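Local coordinates for protein cysteine desulfurase (Thermococcus onnurineus, PDB 5B89) that probably releases sulfur from L-cysteine with the help of pyridoxal 5'-phosphate and passes it to a sulfur carrier, leaving L-alanine, at residues Arg64-Arg69 with Ala286-Ile291; Ile100-Asn105 with Ile244-Ile249; Arg86-Asp91 with Gly296-Ile301. All blocks are in the same frame, centred on the assembly; numbering follows the deposited sequence.

Interaction 1 of 3, residues Arg64-Arg69 with Ala286-Ile291; sequences RANVHR and AGTPNI. With PLP (pyridoxal-5'-phosphate), chain D.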
# COMPACT_ATOMS: atom_id res chain seq x y z
N ARG B 64 18.12 3.08 -5.12
CA ARG B 64 17.35 2.28 -4.23
C ARG B 64 17.76 2.40 -2.78
O ARG B 64 18.85 2.05 -2.41
CB ARG B 64 17.41 0.82 -4.72
CG ARG B 64 16.53 -0.14 -3.96
CD ARG B 64 15.03 0.03 -4.13
NE ARG B 64 14.45 -1.16 -3.55
CZ ARG B 64 13.98 -1.29 -2.33
NH1 ARG B 64 13.68 -2.49 -1.91
NH2 ARG B 64 13.78 -0.26 -1.56
N ALA B 65 16.83 2.87 -1.96
CA ALA B 65 17.06 3.00 -0.56
C ALA B 65 15.79 3.38 0.13
O ALA B 65 14.90 3.71 -0.51
CB ALA B 65 18.11 4.08 -0.31
N ASN B 66 15.81 3.32 1.44
CA ASN B 66 14.73 3.73 2.28
C ASN B 66 14.86 5.25 2.49
O ASN B 66 15.86 5.81 2.23
CB ASN B 66 14.64 2.94 3.59
CG ASN B 66 13.21 2.75 4.04
OD1 ASN B 66 12.40 3.63 3.87
ND2 ASN B 66 12.93 1.65 4.65
N VAL B 67 13.80 5.88 2.96
CA VAL B 67 13.80 7.31 3.12
C VAL B 67 14.10 7.74 4.53
O VAL B 67 14.95 7.18 5.14
CB VAL B 67 12.49 7.90 2.59
CG1 VAL B 67 12.43 7.69 1.11
CG2 VAL B 67 11.26 7.25 3.19
N HIS B 68 13.45 8.76 5.00
CA HIS B 68 13.68 9.23 6.36
C HIS B 68 15.07 9.74 6.66
O HIS B 68 15.57 9.55 7.74
CB HIS B 68 13.26 8.19 7.40
CG HIS B 68 11.77 8.00 7.48
ND1 HIS B 68 10.93 8.92 8.06
CD2 HIS B 68 10.99 7.02 6.99
CE1 HIS B 68 9.68 8.49 7.95
NE2 HIS B 68 9.70 7.35 7.29
N ARG B 69 15.63 10.42 5.67
CA ARG B 69 16.92 11.06 5.75
C ARG B 69 18.05 10.29 6.40
O ARG B 69 18.75 10.82 7.25
CB ARG B 69 16.77 12.45 6.40
CG ARG B 69 16.09 13.47 5.50
CD ARG B 69 16.84 13.77 4.17
NE ARG B 69 16.15 14.82 3.41
CZ ARG B 69 16.38 15.12 2.13
NH1 ARG B 69 17.27 14.42 1.45
NH2 ARG B 69 15.65 16.07 1.53
N ALA B 286 2.66 5.13 8.48
CA ALA B 286 3.31 4.14 9.32
C ALA B 286 4.14 3.17 8.47
O ALA B 286 3.61 2.65 7.48
CB ALA B 286 2.25 3.40 10.08
N GLY B 287 5.40 3.05 8.79
CA GLY B 287 6.29 2.09 8.11
C GLY B 287 6.80 2.60 6.83
O GLY B 287 6.46 3.74 6.35
N THR B 288 7.63 1.86 6.17
CA THR B 288 8.20 2.26 4.94
C THR B 288 7.15 2.53 3.89
O THR B 288 6.35 1.68 3.57
CB THR B 288 9.12 1.13 4.38
OG1 THR B 288 10.13 0.83 5.38
CG2 THR B 288 9.76 1.44 3.08
N PRO B 289 7.07 3.77 3.34
CA PRO B 289 6.13 4.03 2.29
C PRO B 289 6.31 3.31 1.03
O PRO B 289 7.41 2.75 0.84
CB PRO B 289 6.17 5.54 2.08
CG PRO B 289 7.28 5.98 2.94
CD PRO B 289 7.99 4.88 3.60
N ASN B 290 5.35 3.36 0.10
CA ASN B 290 5.61 2.87 -1.21
C ASN B 290 6.39 3.90 -2.00
O ASN B 290 5.83 4.68 -2.81
CB ASN B 290 4.34 2.55 -1.93
CG ASN B 290 4.55 1.89 -3.21
OD1 ASN B 290 5.67 1.70 -3.65
ND2 ASN B 290 3.44 1.49 -3.92
N ILE B 291 7.71 3.92 -1.74
CA ILE B 291 8.58 4.94 -2.31
C ILE B 291 8.54 4.88 -3.83
O ILE B 291 8.37 5.88 -4.56
CB ILE B 291 10.00 4.75 -1.79
CG1 ILE B 291 9.98 4.86 -0.31
CG2 ILE B 291 10.97 5.74 -2.45
CD1 ILE B 291 11.18 4.20 0.34
N1 PLP D . 9.68 -4.69 12.42
C2 PLP D . 10.95 -4.96 12.19
C2A PLP D . 11.64 -6.00 13.07
C3 PLP D . 11.69 -4.27 11.12
O3 PLP D . 12.97 -4.52 10.82
C4 PLP D . 10.88 -3.35 10.29
C4A PLP D . 11.48 -2.58 9.12
C5 PLP D . 9.48 -3.20 10.66
C6 PLP D . 8.90 -3.88 11.68
C5A PLP D . 8.65 -2.26 9.81
O4P PLP D . 8.83 -2.65 8.37
P PLP D . 8.13 -1.66 7.34
O1P PLP D . 8.93 -0.36 7.48
O2P PLP D . 6.79 -1.43 7.80
O3P PLP D . 8.34 -2.25 6.04
O HOH W 1 7.52 5.94 7.54
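The N66 carboxamide presents both polar edges. At one, ND2 donates to T288 OG1 at 3.0 Å, and the acceptor lies 7° out of the amide plane. At the other, OD1 takes the V67 backbone N-H in plane, on a lone pair, fixing the group's rotation. T288 CG2 and I291 CD1 both lie off one face, T288 CG2 3.5 Å from N66 OD1, the I291 side chain crossing N66 at about a right angle. With OG1 of T288 anti to its carbonyl carbon (chi1 -57°), the hydroxyl accepts from N66 and donates to O1P of the cofactor phosphate over 2.7 Å; T288 N binds the same oxygen at 2.9 Å. The phosphate belongs to the cofactor held by the second subunit, whose A44 O also receives N66 ND2: an active site completed across a dimer interface. Beside these polar groups V67 meets two apolar groups tip to tip: CG1 touches I291 CD1 at 3.8 Å, and CG2 reaches P289 CD at 4.1 Å. The two loops precede helices 73-93 and 291-307; Y82 of the former packs on V67 and P289, and N290 caps the start of the latter.

Interaction 2 of 3, residues Ile100-Asn105 with Ile244-Ile249; sequences IVFTKN and IGVLYI. With PLP (pyridoxal-5'-phosphate), chain G.
G245 O is approached by several groups of the facing strand. T103 N donates to it at 2.9 Å in a nearly straight bond (178°), although from well above the carbonyl plane, while F102 CA, 3.4 Å from G245 O, makes a CA-H...O contact with it and the edge of the F102 ring lies close by. G245 N returns a bond to T103 O at 2.8 Å, and V101 and L247 form the second hydrogen-bonded pair. Having no side chain, G245 lets the T103 hydroxyl, set between its own backbone N and carbonyl carbon (chi1 64°), come close, with T103 OG1 3.2 Å from G245 C; that hydroxyl bonds to S109. The pairing belongs to the seven-stranded sheet of the fold-type I pyridoxal-phosphate enzymes, where 245-249 runs against both neighbours and 100-103 forms an outermost strand. On the face with I100 and V246, F102 lies alongside V246, while I244 crosses it obliquely, CD1 reaching F102 CD1 at 3.6 Å. An alanine in place of F102 would probably open a gap between I244 CD1 and V246 CG2, where CD1 and CE1 of the ring now rest. Beyond the strand, N105 caps helix 106-117 through E108 N and places its CB 3.4 Å from phosphate atom O3P. Its ND2 donates to A286 O and T288 O of the second subunit.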
# COMPACT_ATOMS: atom_id res chain seq x y z
N ILE B 100 -0.74 16.11 2.35
CA ILE B 100 -0.77 14.89 1.49
C ILE B 100 -0.25 13.68 2.22
O ILE B 100 0.90 13.74 2.71
CB ILE B 100 -0.02 15.10 0.20
CG1 ILE B 100 -0.56 16.28 -0.65
CG2 ILE B 100 0.11 13.82 -0.60
CD1 ILE B 100 -1.99 16.06 -1.01
N VAL B 101 -1.08 12.64 2.34
CA VAL B 101 -0.67 11.35 2.95
C VAL B 101 -0.75 10.30 1.84
O VAL B 101 -1.74 10.18 1.11
CB VAL B 101 -1.59 10.99 4.08
CG1 VAL B 101 -1.39 9.59 4.71
CG2 VAL B 101 -1.54 12.05 5.23
N PHE B 102 0.28 9.45 1.73
CA PHE B 102 0.23 8.33 0.83
C PHE B 102 -0.34 7.11 1.51
O PHE B 102 -0.00 6.73 2.63
CB PHE B 102 1.61 8.04 0.24
CG PHE B 102 2.11 9.10 -0.69
CD1 PHE B 102 1.43 9.32 -1.88
CD2 PHE B 102 3.26 9.86 -0.45
CE1 PHE B 102 1.85 10.28 -2.77
CE2 PHE B 102 3.68 10.80 -1.38
CZ PHE B 102 3.04 10.98 -2.55
N THR B 103 -1.20 6.44 0.75
CA THR B 103 -1.89 5.22 1.12
C THR B 103 -1.73 4.20 -0.00
O THR B 103 -1.01 4.42 -0.90
CB THR B 103 -3.41 5.49 1.31
OG1 THR B 103 -3.96 5.88 0.07
CG2 THR B 103 -3.61 6.60 2.30
N LYS B 104 -2.44 3.08 0.08
CA LYS B 104 -2.33 2.09 -0.99
C LYS B 104 -3.30 2.29 -2.13
O LYS B 104 -3.08 1.86 -3.20
CB LYS B 104 -2.38 0.63 -0.48
CG LYS B 104 -3.73 0.02 -0.42
CD LYS B 104 -3.65 -1.49 -0.22
CE LYS B 104 -3.22 -1.72 1.21
NZ LYS B 104 -4.15 -1.04 2.18
N ASN B 105 -4.39 2.95 -1.84
CA ASN B 105 -5.46 3.20 -2.80
C ASN B 105 -6.55 4.09 -2.19
O ASN B 105 -6.48 4.41 -1.06
CB ASN B 105 -6.09 1.87 -3.30
CG ASN B 105 -6.61 0.98 -2.18
OD1 ASN B 105 -7.03 1.41 -1.18
ND2 ASN B 105 -6.52 -0.30 -2.40
N ILE B 244 -0.54 2.76 -4.90
CA ILE B 244 -0.35 4.11 -4.35
C ILE B 244 -1.63 4.89 -4.44
O ILE B 244 -2.23 5.06 -5.50
CB ILE B 244 0.83 4.85 -5.06
CG1 ILE B 244 1.22 6.11 -4.34
CG2 ILE B 244 0.64 5.04 -6.54
CD1 ILE B 244 1.95 5.91 -3.03
N GLY B 245 -2.06 5.33 -3.33
CA GLY B 245 -3.21 6.23 -3.21
C GLY B 245 -2.81 7.47 -2.49
O GLY B 245 -1.77 7.59 -1.85
N VAL B 246 -3.76 8.43 -2.47
CA VAL B 246 -3.57 9.71 -1.78
C VAL B 246 -4.76 9.97 -0.88
O VAL B 246 -5.89 9.69 -1.25
CB VAL B 246 -3.38 10.83 -2.83
CG1 VAL B 246 -3.40 12.21 -2.13
CG2 VAL B 246 -2.14 10.66 -3.62
N LEU B 247 -4.44 10.47 0.30
CA LEU B 247 -5.41 11.04 1.21
C LEU B 247 -4.96 12.47 1.51
O LEU B 247 -3.89 12.72 2.09
CB LEU B 247 -5.58 10.27 2.48
CG LEU B 247 -6.53 10.91 3.57
CD1 LEU B 247 -7.86 11.06 3.00
CD2 LEU B 247 -6.47 10.09 4.83
N TYR B 248 -5.81 13.44 1.10
CA TYR B 248 -5.65 14.82 1.53
C TYR B 248 -6.41 15.07 2.76
O TYR B 248 -7.57 14.68 2.90
CB TYR B 248 -6.23 15.74 0.42
CG TYR B 248 -6.54 17.19 0.81
CD1 TYR B 248 -5.52 18.11 0.95
CD2 TYR B 248 -7.80 17.54 1.10
CE1 TYR B 248 -5.80 19.39 1.24
CE2 TYR B 248 -8.09 18.83 1.43
CZ TYR B 248 -7.07 19.72 1.51
OH TYR B 248 -7.28 21.11 1.85
N ILE B 249 -5.69 15.67 3.72
CA ILE B 249 -6.22 16.10 5.03
C ILE B 249 -5.98 17.55 5.19
O ILE B 249 -4.85 18.04 5.30
CB ILE B 249 -5.55 15.37 6.18
CG1 ILE B 249 -5.64 13.84 6.05
CG2 ILE B 249 -6.06 15.87 7.51
CD1 ILE B 249 -4.80 13.08 7.03
N1 PLP G . -14.39 5.13 -5.70
C2 PLP G . -14.64 5.28 -7.03
C2A PLP G . -15.63 6.31 -7.52
C3 PLP G . -13.96 4.40 -7.90
O3 PLP G . -14.17 4.52 -9.23
C4 PLP G . -13.01 3.48 -7.39
C4A PLP G . -12.33 2.49 -8.41
C5 PLP G . -12.77 3.46 -5.99
C6 PLP G . -13.48 4.28 -5.13
C5A PLP G . -11.79 2.44 -5.44
O4P PLP G . -10.44 2.78 -5.90
P PLP G . -9.38 1.73 -5.46
O1P PLP G . -8.17 2.21 -6.09
O2P PLP G . -9.86 0.40 -6.03
O3P PLP G . -9.37 1.69 -4.00

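Interaction 3 of 3, residues Arg86-Asp91 with Gly296-Ile301; sequences RKIVAD and GLAAGI
I88 and A298 mark the nearest backbone approach, 5.9 Å between their CA atoms, of two helical segments whose axes pass 8.9 Å apart with an angle of 42° between their directions. This is a helix-helix contact of the fold-type I large domain: helices 73-93 and 291-307 lie side by side, and V89 and L297 both also rest on V246 of the mixed sheet. The interface is wholly apolar, with no hydrogen bond between the segments; the contact is made by methyl groups and hydrocarbon branches.

A298 contributes a single methyl, and its small size admits the branched side chain of I88: A298 CB lies 3.9 Å from I88 CD1. The two branches of I88 divide their work. CG1 stands anti to the carbonyl carbon (chi1 -72°), and CD1 at its end meets A298 CB, whereas CG2 also meets I301, with 3.7 Å between the CG2 atoms of I88 and I301. The two isoleucine side chains run past one another, antiparallel.

V89 works through one branch alone. CG1 is anti to the backbone N (chi1 171°), which leaves CG2 beside that N and anti to the carbonyl carbon; CG2 contacts both L297 and I301, and both side chains cross that of V89 at about a right angle. Next to these side chains, F92 packs on I301 and S85 on A298, extending the contact along helix 73-93.

R86 takes no part in the helix contact; its NH1 bonds to I100 O of the outermost strand and forms a salt bridge with E285. No other protein chain touches either segment, so this seam is internal to one subunit. At its sheet side, V89 CG2 sits 3.8 Å from I301 CD1 and 4.0 Å from L297 CD2.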
# COMPACT_ATOMS: atom_id res chain seq x y z
N ARG B 86 5.69 14.01 -3.21
CA ARG B 86 4.63 14.53 -2.42
C ARG B 86 4.30 15.98 -2.84
O ARG B 86 3.18 16.34 -2.88
CB ARG B 86 4.98 14.55 -0.95
CG ARG B 86 3.80 14.73 -0.02
CD ARG B 86 4.18 14.99 1.42
NE ARG B 86 5.04 13.97 1.99
CZ ARG B 86 4.63 12.80 2.42
NH1 ARG B 86 3.38 12.42 2.38
NH2 ARG B 86 5.54 11.98 2.90
N LYS B 87 5.33 16.78 -3.10
CA LYS B 87 5.05 18.17 -3.59
C LYS B 87 4.33 18.14 -4.88
O LYS B 87 3.45 19.02 -5.12
CB LYS B 87 6.40 18.95 -3.66
CG LYS B 87 6.15 20.44 -3.95
CD LYS B 87 5.49 21.18 -2.83
CE LYS B 87 5.45 22.65 -3.20
NZ LYS B 87 4.66 23.31 -2.17
N ILE B 88 4.69 17.31 -5.84
CA ILE B 88 4.03 17.24 -7.12
C ILE B 88 2.52 16.89 -6.90
O ILE B 88 1.66 17.42 -7.58
CB ILE B 88 4.76 16.26 -8.10
CG1 ILE B 88 6.08 16.91 -8.54
CG2 ILE B 88 3.93 15.82 -9.24
CD1 ILE B 88 7.06 15.90 -9.16
N VAL B 89 2.23 15.91 -6.03
CA VAL B 89 0.84 15.52 -5.78
C VAL B 89 0.11 16.72 -5.14
O VAL B 89 -1.03 17.02 -5.51
CB VAL B 89 0.82 14.31 -4.83
CG1 VAL B 89 -0.62 14.05 -4.40
CG2 VAL B 89 1.37 13.11 -5.54
N ALA B 90 0.72 17.35 -4.18
CA ALA B 90 0.10 18.55 -3.52
C ALA B 90 -0.23 19.59 -4.55
O ALA B 90 -1.39 20.08 -4.58
CB ALA B 90 1.03 19.08 -2.47
N ASP B 91 0.71 19.94 -5.39
CA ASP B 91 0.43 20.95 -6.38
C ASP B 91 -0.67 20.55 -7.36
O ASP B 91 -1.40 21.38 -7.77
CB ASP B 91 1.67 21.42 -7.13
CG ASP B 91 2.65 22.15 -6.26
OD1 ASP B 91 2.31 22.67 -5.25
OD2 ASP B 91 3.79 22.21 -6.67
N GLY B 296 6.49 6.89 -9.07
CA GLY B 296 5.71 6.62 -10.26
C GLY B 296 4.47 7.50 -10.45
O GLY B 296 4.18 7.94 -11.58
N LEU B 297 3.84 7.72 -9.32
CA LEU B 297 2.64 8.60 -9.37
C LEU B 297 3.06 10.01 -9.75
O LEU B 297 2.36 10.60 -10.58
CB LEU B 297 1.90 8.56 -8.05
CG LEU B 297 0.71 9.55 -7.90
CD1 LEU B 297 -0.26 9.37 -9.00
CD2 LEU B 297 0.07 9.42 -6.55
N ALA B 298 4.12 10.53 -9.20
CA ALA B 298 4.61 11.89 -9.58
C ALA B 298 4.95 11.91 -11.03
O ALA B 298 4.60 12.89 -11.74
CB ALA B 298 5.77 12.28 -8.70
N ALA B 299 5.50 10.86 -11.60
CA ALA B 299 5.75 10.80 -13.02
C ALA B 299 4.52 10.75 -13.81
O ALA B 299 4.47 11.42 -14.85
CB ALA B 299 6.67 9.56 -13.34
N GLY B 300 3.47 10.07 -13.39
CA GLY B 300 2.17 10.06 -14.08
C GLY B 300 1.57 11.43 -14.03
O GLY B 300 1.10 11.87 -15.11
N ILE B 301 1.63 12.10 -12.91
CA ILE B 301 1.08 13.46 -12.85
C ILE B 301 1.86 14.38 -13.76
O ILE B 301 1.22 15.20 -14.51
CB ILE B 301 1.08 13.90 -11.44
CG1 ILE B 301 -0.03 13.22 -10.65
CG2 ILE B 301 0.89 15.43 -11.36
CD1 ILE B 301 0.12 13.34 -9.17

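In the fold
All three contacts lie in the class-V aminotransferase fold; their segments come in the order 64-69, 86-91, 100-105, 244-249, 286-291, 296-301. Interactions 1 and 3 therefore cross along the chain, while both segments of interaction 2 fall between the inner ends of each. The centres of interactions 2 and 3 are about 11 Å apart. Those of interactions 1 and 2 are about 15 Å apart. Helix 73-93 leads into strand 100-103, and its residues R86, V89 and A90 rest on I100, F102 and V246. Helix 291-307 begins in interaction 1 and continues through interaction 3. Interactions 1 and 2 reach the second subunit and touch different cofactors, tying the sheet and helices to both active sites.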